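Local coordinates for protein transcriptional regulator (Vibrio virus VP882, PDB 7DWM) that probably binds DNA as a LuxR-family transcriptional regulator, and holds the small molecule 3,5-dimethylpyrazin-2-ol in its PAS domain, at residues E66-Q77 with F229-L237; R101-P109 with T120-D129. All coordinates share one frame; numbering follows the deposited sequence.

Contact 1. Residues E66-Q77 with F229-L237; sequences ETAAFADSFQAQ and FHTQVSMLL. With A1U (3,5-dimethylpyrazin-2-ol), chain C.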
# COMPACT_ATOMS: atom_id res chain seq x y z
N GLU A 66 -6.29 13.67 -20.78
CA GLU A 66 -7.52 12.89 -20.80
C GLU A 66 -8.14 12.79 -19.42
O GLU A 66 -9.33 12.46 -19.31
CB GLU A 66 -7.25 11.49 -21.35
CG GLU A 66 -6.57 11.47 -22.71
CD GLU A 66 -7.51 11.10 -23.84
OE1 GLU A 66 -7.01 10.88 -24.97
OE2 GLU A 66 -8.73 11.03 -23.61
N THR A 67 -7.35 13.04 -18.37
CA THR A 67 -7.87 13.10 -17.01
C THR A 67 -9.18 13.86 -16.93
O THR A 67 -10.07 13.48 -16.17
CB THR A 67 -6.84 13.75 -16.09
OG1 THR A 67 -6.17 14.81 -16.78
CG2 THR A 67 -5.80 12.73 -15.65
N ALA A 68 -9.33 14.92 -17.74
CA ALA A 68 -10.50 15.78 -17.64
C ALA A 68 -11.81 15.02 -17.82
O ALA A 68 -12.84 15.42 -17.27
CB ALA A 68 -10.41 16.91 -18.68
N ALA A 69 -11.79 13.92 -18.59
CA ALA A 69 -13.03 13.17 -18.79
C ALA A 69 -13.58 12.61 -17.49
O ALA A 69 -14.80 12.39 -17.40
CB ALA A 69 -12.80 12.04 -19.80
N PHE A 70 -12.73 12.38 -16.49
CA PHE A 70 -13.17 11.93 -15.18
C PHE A 70 -13.13 13.04 -14.15
O PHE A 70 -13.28 12.77 -12.95
CB PHE A 70 -12.31 10.75 -14.72
CG PHE A 70 -12.63 9.47 -15.41
CD1 PHE A 70 -13.50 8.56 -14.84
CD2 PHE A 70 -12.07 9.17 -16.65
CE1 PHE A 70 -13.80 7.38 -15.48
CE2 PHE A 70 -12.37 7.99 -17.29
CZ PHE A 70 -13.24 7.09 -16.71
N ALA A 71 -12.96 14.29 -14.59
CA ALA A 71 -12.95 15.42 -13.67
C ALA A 71 -14.17 15.38 -12.76
O ALA A 71 -14.04 15.42 -11.53
CB ALA A 71 -12.92 16.73 -14.46
N ASP A 72 -15.35 15.22 -13.37
CA ASP A 72 -16.59 15.03 -12.63
C ASP A 72 -16.39 14.08 -11.45
O ASP A 72 -16.54 14.48 -10.29
CB ASP A 72 -17.65 14.50 -13.61
CG ASP A 72 -18.89 13.96 -12.91
OD1 ASP A 72 -19.95 14.61 -13.01
OD2 ASP A 72 -18.81 12.87 -12.31
N SER A 73 -15.93 12.86 -11.72
CA SER A 73 -15.93 11.89 -10.64
C SER A 73 -14.82 12.19 -9.64
O SER A 73 -14.99 11.95 -8.44
CB SER A 73 -15.77 10.47 -11.20
OG SER A 73 -14.43 10.04 -11.12
N PHE A 74 -13.73 12.83 -10.10
CA PHE A 74 -12.74 13.36 -9.17
C PHE A 74 -13.42 14.19 -8.10
O PHE A 74 -13.31 13.90 -6.90
CB PHE A 74 -11.71 14.21 -9.92
CG PHE A 74 -10.84 13.45 -10.87
CD1 PHE A 74 -10.89 12.06 -10.96
CD2 PHE A 74 -9.93 14.12 -11.67
CE1 PHE A 74 -10.06 11.38 -11.84
CE2 PHE A 74 -9.10 13.45 -12.55
CZ PHE A 74 -9.17 12.07 -12.64
N GLN A 75 -14.19 15.21 -8.52
CA GLN A 75 -14.77 16.11 -7.54
C GLN A 75 -15.71 15.37 -6.61
O GLN A 75 -15.83 15.73 -5.44
CB GLN A 75 -15.44 17.32 -8.21
CG GLN A 75 -16.74 17.06 -8.93
CD GLN A 75 -16.92 17.98 -10.14
OE1 GLN A 75 -15.97 18.61 -10.59
NE2 GLN A 75 -18.14 18.02 -10.67
N ALA A 76 -16.38 14.32 -7.11
CA ALA A 76 -17.26 13.56 -6.22
C ALA A 76 -16.46 12.99 -5.06
O ALA A 76 -16.82 13.19 -3.89
CB ALA A 76 -17.97 12.45 -6.99
N GLN A 77 -15.33 12.35 -5.37
CA GLN A 77 -14.42 11.90 -4.32
C GLN A 77 -14.08 13.07 -3.41
O GLN A 77 -14.18 12.97 -2.18
CB GLN A 77 -13.16 11.30 -4.94
CG GLN A 77 -13.42 10.29 -6.05
CD GLN A 77 -12.26 10.16 -7.02
OE1 GLN A 77 -11.25 10.86 -6.89
NE2 GLN A 77 -12.39 9.26 -7.99
N PHE A 229 -5.85 -3.96 -19.32
CA PHE A 229 -4.87 -2.96 -19.72
C PHE A 229 -5.53 -1.84 -20.52
O PHE A 229 -6.52 -2.04 -21.22
CB PHE A 229 -3.79 -3.59 -20.60
CG PHE A 229 -2.78 -4.43 -19.86
CD1 PHE A 229 -1.64 -4.87 -20.50
CD2 PHE A 229 -2.98 -4.78 -18.53
CE1 PHE A 229 -0.71 -5.65 -19.84
CE2 PHE A 229 -2.05 -5.56 -17.87
CZ PHE A 229 -0.91 -5.99 -18.52
N HIS A 230 -4.95 -0.65 -20.39
CA HIS A 230 -5.37 0.58 -21.07
C HIS A 230 -6.89 0.75 -21.11
O HIS A 230 -7.49 0.92 -22.16
CB HIS A 230 -4.80 0.64 -22.49
CG HIS A 230 -3.38 0.17 -22.61
ND1 HIS A 230 -3.02 -0.90 -23.39
CD2 HIS A 230 -2.23 0.67 -22.10
CE1 HIS A 230 -1.70 -1.07 -23.33
NE2 HIS A 230 -1.20 -0.13 -22.56
N THR A 231 -7.50 0.75 -19.93
CA THR A 231 -8.86 1.27 -19.78
C THR A 231 -8.85 2.25 -18.61
O THR A 231 -8.32 1.94 -17.54
CB THR A 231 -9.91 0.16 -19.56
OG1 THR A 231 -9.99 -0.16 -18.16
CG2 THR A 231 -9.56 -1.10 -20.35
N GLN A 232 -9.46 3.41 -18.82
CA GLN A 232 -9.31 4.55 -17.93
C GLN A 232 -10.21 4.37 -16.70
O GLN A 232 -11.42 4.18 -16.85
CB GLN A 232 -9.67 5.82 -18.68
CG GLN A 232 -9.05 7.10 -18.18
CD GLN A 232 -9.54 8.29 -18.97
OE1 GLN A 232 -9.50 9.44 -18.51
NE2 GLN A 232 -10.03 8.03 -20.17
N VAL A 233 -9.63 4.44 -15.50
CA VAL A 233 -10.41 4.28 -14.27
C VAL A 233 -9.96 5.29 -13.22
O VAL A 233 -8.82 5.76 -13.22
CB VAL A 233 -10.34 2.84 -13.67
CG1 VAL A 233 -10.62 1.77 -14.72
CG2 VAL A 233 -9.00 2.59 -13.00
N SER A 234 -10.87 5.57 -12.29
CA SER A 234 -10.52 6.16 -11.01
C SER A 234 -11.50 5.61 -9.99
O SER A 234 -12.70 5.85 -10.10
CB SER A 234 -10.60 7.68 -11.05
OG SER A 234 -11.93 8.11 -10.91
N MET A 235 -10.99 4.90 -9.00
CA MET A 235 -11.80 4.13 -8.07
C MET A 235 -11.30 4.37 -6.65
O MET A 235 -10.08 4.36 -6.42
CB MET A 235 -11.72 2.63 -8.35
CG MET A 235 -12.36 2.15 -9.64
SD MET A 235 -11.90 0.42 -9.89
CE MET A 235 -12.68 -0.32 -8.45
N LEU A 236 -12.21 4.53 -5.70
CA LEU A 236 -11.75 4.65 -4.33
C LEU A 236 -11.51 3.25 -3.78
O LEU A 236 -12.31 2.34 -4.01
CB LEU A 236 -12.77 5.42 -3.47
CG LEU A 236 -14.28 5.21 -3.58
CD1 LEU A 236 -14.75 3.90 -2.95
CD2 LEU A 236 -15.01 6.39 -2.95
N LEU A 237 -10.39 3.08 -3.11
CA LEU A 237 -10.06 1.79 -2.53
C LEU A 237 -10.76 1.62 -1.19
O LEU A 237 -10.88 2.57 -0.41
CB LEU A 237 -8.54 1.65 -2.40
CG LEU A 237 -7.97 1.78 -3.82
CD1 LEU A 237 -6.69 2.59 -3.86
CD2 LEU A 237 -7.76 0.42 -4.45
CAB A1U C . -6.80 12.29 -10.36
CAC A1U C . -5.84 13.20 -10.87
CAE A1U C . -6.50 14.77 -9.26
CAF A1U C . -7.43 13.80 -8.82
CAG A1U C . -4.98 12.79 -12.04
CAH A1U C . -6.37 16.12 -8.63
NAA A1U C . -7.62 12.58 -9.31
NAD A1U C . -5.72 14.43 -10.30
OAI A1U C . -8.23 14.19 -7.73
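S234 meets F74 and Q77 at the closely packed end of this contact. Its CB lies at the edge of the F74 ring, near the ring plane and 3.8 Å from CE1. Its OG sits between the backbone N and the carbonyl carbon (chi1 81°), which puts it near two polar groups. Q77 NE2 gives it a weak, bent hydrogen bond of 3.2 Å, while S73 OG also lies 3.2 Å from S234 OG. At its other amide atom, Q77 OE1, the same side chain bonds K107 NZ, so the two ends of the amide are engaged by different strands. The F74 ring is held between unlike layers. The backbone O of F70 lies over one face near the rim, and the ligand's NAA sits over the centre of the other, 3.4 Å above the plane. The partners here belong to a PAS fold that has been extended: after the LuxR-type helices, probably the DNA-binding ones, the chain returns, and strand 233-236 joins the sheet as an outer strand beside strand 88-96. Helix 71-77 runs nearly parallel to it, with 12° between their axes and 9.5 Å at closest approach. V233 and M235 turn their CB atoms away from this helix and pack on L141 of the second subunit. Toward residues 66-70 the margin opens to solvent, yet F70 and Q232 still pack closely. Their side chains run antiparallel alongside each other, ring and amide planes 62° apart, with Q232 CG 3.6 Å from F70 CE2. F70 CZ comes within 3.4 Å of the backbone O of Q232. Beyond that ring, exposed E66 and A69 border the Q232 side chain more loosely, and A69 contributes little buried surface.

Contact 2. Residues R101-P109 with T120-D129; sequences RVFTFTKTP and TIFHGQDLTD. With A1U (3,5-dimethylpyrazin-2-ol), chain C.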
# COMPACT_ATOMS: atom_id res chain seq x y z
N ARG A 101 -0.40 5.36 -17.15
CA ARG A 101 0.21 5.09 -15.86
C ARG A 101 -0.87 4.68 -14.86
O ARG A 101 -2.06 4.99 -15.01
CB ARG A 101 0.99 6.30 -15.30
CG ARG A 101 2.09 6.85 -16.20
CD ARG A 101 3.23 5.86 -16.40
NE ARG A 101 4.22 5.90 -15.32
CZ ARG A 101 5.45 5.43 -15.44
NH1 ARG A 101 5.86 4.89 -16.58
NH2 ARG A 101 6.29 5.50 -14.41
N VAL A 102 -0.40 3.97 -13.84
CA VAL A 102 -1.21 3.47 -12.73
C VAL A 102 -0.79 4.28 -11.51
O VAL A 102 0.25 4.00 -10.89
CB VAL A 102 -1.00 1.97 -12.50
CG1 VAL A 102 -1.89 1.48 -11.37
CG2 VAL A 102 -1.26 1.19 -13.78
N PHE A 103 -1.56 5.31 -11.17
CA PHE A 103 -1.26 6.11 -10.00
C PHE A 103 -2.18 5.75 -8.84
O PHE A 103 -3.29 5.25 -9.03
CB PHE A 103 -1.40 7.60 -10.31
CG PHE A 103 -0.11 8.27 -10.65
CD1 PHE A 103 0.42 9.24 -9.82
CD2 PHE A 103 0.58 7.93 -11.80
CE1 PHE A 103 1.62 9.86 -10.13
CE2 PHE A 103 1.78 8.54 -12.12
CZ PHE A 103 2.30 9.51 -11.28
N THR A 104 -1.69 6.01 -7.65
CA THR A 104 -2.49 6.11 -6.44
C THR A 104 -2.59 7.58 -6.08
O THR A 104 -1.56 8.24 -5.88
CB THR A 104 -1.86 5.29 -5.32
OG1 THR A 104 -2.06 3.89 -5.57
CG2 THR A 104 -2.39 5.68 -3.95
N PHE A 105 -3.82 8.10 -5.99
CA PHE A 105 -4.07 9.45 -5.51
C PHE A 105 -4.75 9.37 -4.15
O PHE A 105 -5.92 8.96 -4.05
CB PHE A 105 -4.90 10.26 -6.51
CG PHE A 105 -4.08 10.87 -7.60
CD1 PHE A 105 -3.51 12.12 -7.44
CD2 PHE A 105 -3.87 10.19 -8.79
CE1 PHE A 105 -2.74 12.68 -8.45
CE2 PHE A 105 -3.10 10.74 -9.80
CZ PHE A 105 -2.54 11.99 -9.63
N THR A 106 -4.02 9.75 -3.10
CA THR A 106 -4.52 9.76 -1.73
C THR A 106 -5.09 11.14 -1.41
O THR A 106 -4.37 12.14 -1.44
CB THR A 106 -3.40 9.40 -0.75
OG1 THR A 106 -2.58 10.55 -0.50
CG2 THR A 106 -2.55 8.29 -1.32
N LYS A 107 -6.39 11.18 -1.10
CA LYS A 107 -7.07 12.44 -0.82
C LYS A 107 -7.51 12.49 0.63
O LYS A 107 -8.19 11.58 1.12
CB LYS A 107 -8.26 12.61 -1.77
CG LYS A 107 -7.85 12.35 -3.21
CD LYS A 107 -9.03 12.15 -4.16
CE LYS A 107 -9.73 13.46 -4.46
NZ LYS A 107 -10.72 13.32 -5.56
N THR A 108 -7.09 13.56 1.32
CA THR A 108 -7.25 13.80 2.74
C THR A 108 -7.95 15.14 2.98
O THR A 108 -7.80 16.07 2.19
CB THR A 108 -5.88 13.81 3.45
OG1 THR A 108 -6.08 14.03 4.85
CG2 THR A 108 -4.98 14.90 2.86
N PRO A 109 -8.73 15.24 4.05
CA PRO A 109 -9.35 16.53 4.39
C PRO A 109 -8.31 17.59 4.74
O PRO A 109 -7.32 17.32 5.43
CB PRO A 109 -10.24 16.20 5.59
CG PRO A 109 -10.37 14.69 5.60
CD PRO A 109 -9.10 14.18 5.00
N THR A 120 -9.38 19.82 0.21
CA THR A 120 -8.70 18.54 0.27
C THR A 120 -7.26 18.69 -0.19
O THR A 120 -6.93 19.59 -0.97
CB THR A 120 -9.39 17.47 -0.60
OG1 THR A 120 -9.27 17.82 -1.98
CG2 THR A 120 -10.86 17.32 -0.24
N ILE A 121 -6.41 17.79 0.30
CA ILE A 121 -5.04 17.61 -0.17
C ILE A 121 -5.00 16.28 -0.91
O ILE A 121 -5.61 15.30 -0.47
CB ILE A 121 -4.01 17.61 0.97
CG1 ILE A 121 -4.30 18.71 2.00
CG2 ILE A 121 -2.58 17.71 0.44
CD1 ILE A 121 -4.94 18.18 3.26
N PHE A 122 -4.31 16.25 -2.05
CA PHE A 122 -4.14 15.04 -2.82
C PHE A 122 -2.66 14.77 -3.03
O PHE A 122 -1.87 15.69 -3.31
CB PHE A 122 -4.88 15.10 -4.18
CG PHE A 122 -4.38 16.17 -5.11
CD1 PHE A 122 -5.03 17.39 -5.21
CD2 PHE A 122 -3.27 15.94 -5.92
CE1 PHE A 122 -4.57 18.36 -6.07
CE2 PHE A 122 -2.81 16.92 -6.77
CZ PHE A 122 -3.46 18.13 -6.86
N HIS A 123 -2.29 13.50 -2.84
CA HIS A 123 -0.93 12.99 -3.03
C HIS A 123 -0.99 11.87 -4.07
O HIS A 123 -1.62 10.83 -3.80
CB HIS A 123 -0.34 12.50 -1.71
CG HIS A 123 1.05 11.95 -1.83
ND1 HIS A 123 1.56 11.04 -0.93
CD2 HIS A 123 2.03 12.20 -2.73
CE1 HIS A 123 2.80 10.74 -1.28
NE2 HIS A 123 3.11 11.43 -2.37
N GLY A 124 -0.37 12.08 -5.19
CA GLY A 124 -0.32 11.09 -6.26
C GLY A 124 1.00 10.33 -6.22
O GLY A 124 2.07 10.94 -6.12
N GLN A 125 0.91 9.01 -6.30
CA GLN A 125 2.08 8.14 -6.27
C GLN A 125 2.09 7.24 -7.50
O GLN A 125 1.11 6.54 -7.77
CB GLN A 125 2.11 7.29 -5.00
CG GLN A 125 1.88 8.08 -3.71
CD GLN A 125 2.33 7.32 -2.48
OE1 GLN A 125 1.56 7.11 -1.55
NE2 GLN A 125 3.59 6.89 -2.48
N ASP A 126 3.21 7.26 -8.23
CA ASP A 126 3.37 6.45 -9.43
C ASP A 126 3.66 5.00 -9.05
O ASP A 126 4.76 4.69 -8.58
CB ASP A 126 4.48 7.01 -10.31
CG ASP A 126 4.50 6.39 -11.70
OD1 ASP A 126 5.41 6.73 -12.49
OD2 ASP A 126 3.61 5.56 -12.00
N LEU A 127 2.68 4.13 -9.24
CA LEU A 127 2.78 2.73 -8.85
C LEU A 127 3.45 1.84 -9.89
O LEU A 127 3.85 0.73 -9.55
CB LEU A 127 1.39 2.18 -8.53
CG LEU A 127 0.80 2.68 -7.21
CD1 LEU A 127 -0.20 1.69 -6.68
CD2 LEU A 127 1.90 2.95 -6.18
N THR A 128 3.58 2.30 -11.15
CA THR A 128 4.02 1.41 -12.22
C THR A 128 5.42 0.85 -11.98
O THR A 128 5.62 -0.37 -11.99
CB THR A 128 3.98 2.17 -13.55
OG1 THR A 128 4.94 3.24 -13.51
CG2 THR A 128 2.61 2.76 -13.79
N ASP A 129 6.41 1.72 -11.78
CA ASP A 129 7.79 1.25 -11.59
C ASP A 129 7.99 0.65 -10.20
O ASP A 129 8.64 -0.41 -10.05
CB ASP A 129 8.77 2.40 -11.83
CG ASP A 129 8.55 3.57 -10.89
OD1 ASP A 129 7.40 3.77 -10.45
OD2 ASP A 129 9.53 4.29 -10.59
CAB A1U C . -6.80 12.29 -10.36
CAC A1U C . -5.84 13.20 -10.87
CAE A1U C . -6.50 14.77 -9.26
CAF A1U C . -7.43 13.80 -8.82
CAG A1U C . -4.98 12.79 -12.04
CAH A1U C . -6.37 16.12 -8.63
NAA A1U C . -7.62 12.58 -9.31
NAD A1U C . -5.72 14.43 -10.30
OAI A1U C . -8.23 14.19 -7.73
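The backbone O of H123 is gripped from strand 101-109 by three groups. T106 N bonds it at 2.7 Å, and F105 CA adds a C-H...O contact. T106 OG1, swung alongside the H123 side chain by a chi1 of 81°, reaches the same oxygen weakly at 3.4 Å. The H123 ring is held elsewhere, its NE2 bonded to D26. These strands form an antiparallel hairpin of the PAS sheet. F103, F105, K107 and F122 share its ligand-facing side, while T104, T106, H123 and Q125 point to the other, where Q125 bonds Q125 of the second subunit. G124 CA makes a CH-pi contact with F105, 3.8 Å from the ring centroid. The opposite face of that ring takes the ligand's CAC. F122 presents a face to the methyl CAH, which sits 3.7 Å above its centre. K107 NZ adds a weak 3.4 Å bond to the ligand's OAI, and is also held by Q77 and a salt bridge to D78. At the far end D126 CA lies over the face of F103, its carboxylate 11° from the ring plane. That carboxylate pairs with the R101 guanidinium, at a doubtfully short modelled separation, and weakly caps the following helix through T128 N.

Overall arrangement
Contacts 1 and 2, whose centres are 12 Å apart, grip the ligand from opposite faces. F74 of contact 1 lies against one face, with its CZ 3.3 Å from CAB; F105 of contact 2 lies against the other, with its CZ 3.5 Å from CAG. The two are joined directly at K107 NZ, which is 2.8 Å from Q77 OE1 in a probable hydrogen bond and 3.0 Å from the backbone O of F74. Both reach one sheet: strand 88-96 separates strand 233-236 from strand 99-110. D60, D92 and Y96 are further members of the pocket, and each contact also touches the second subunit.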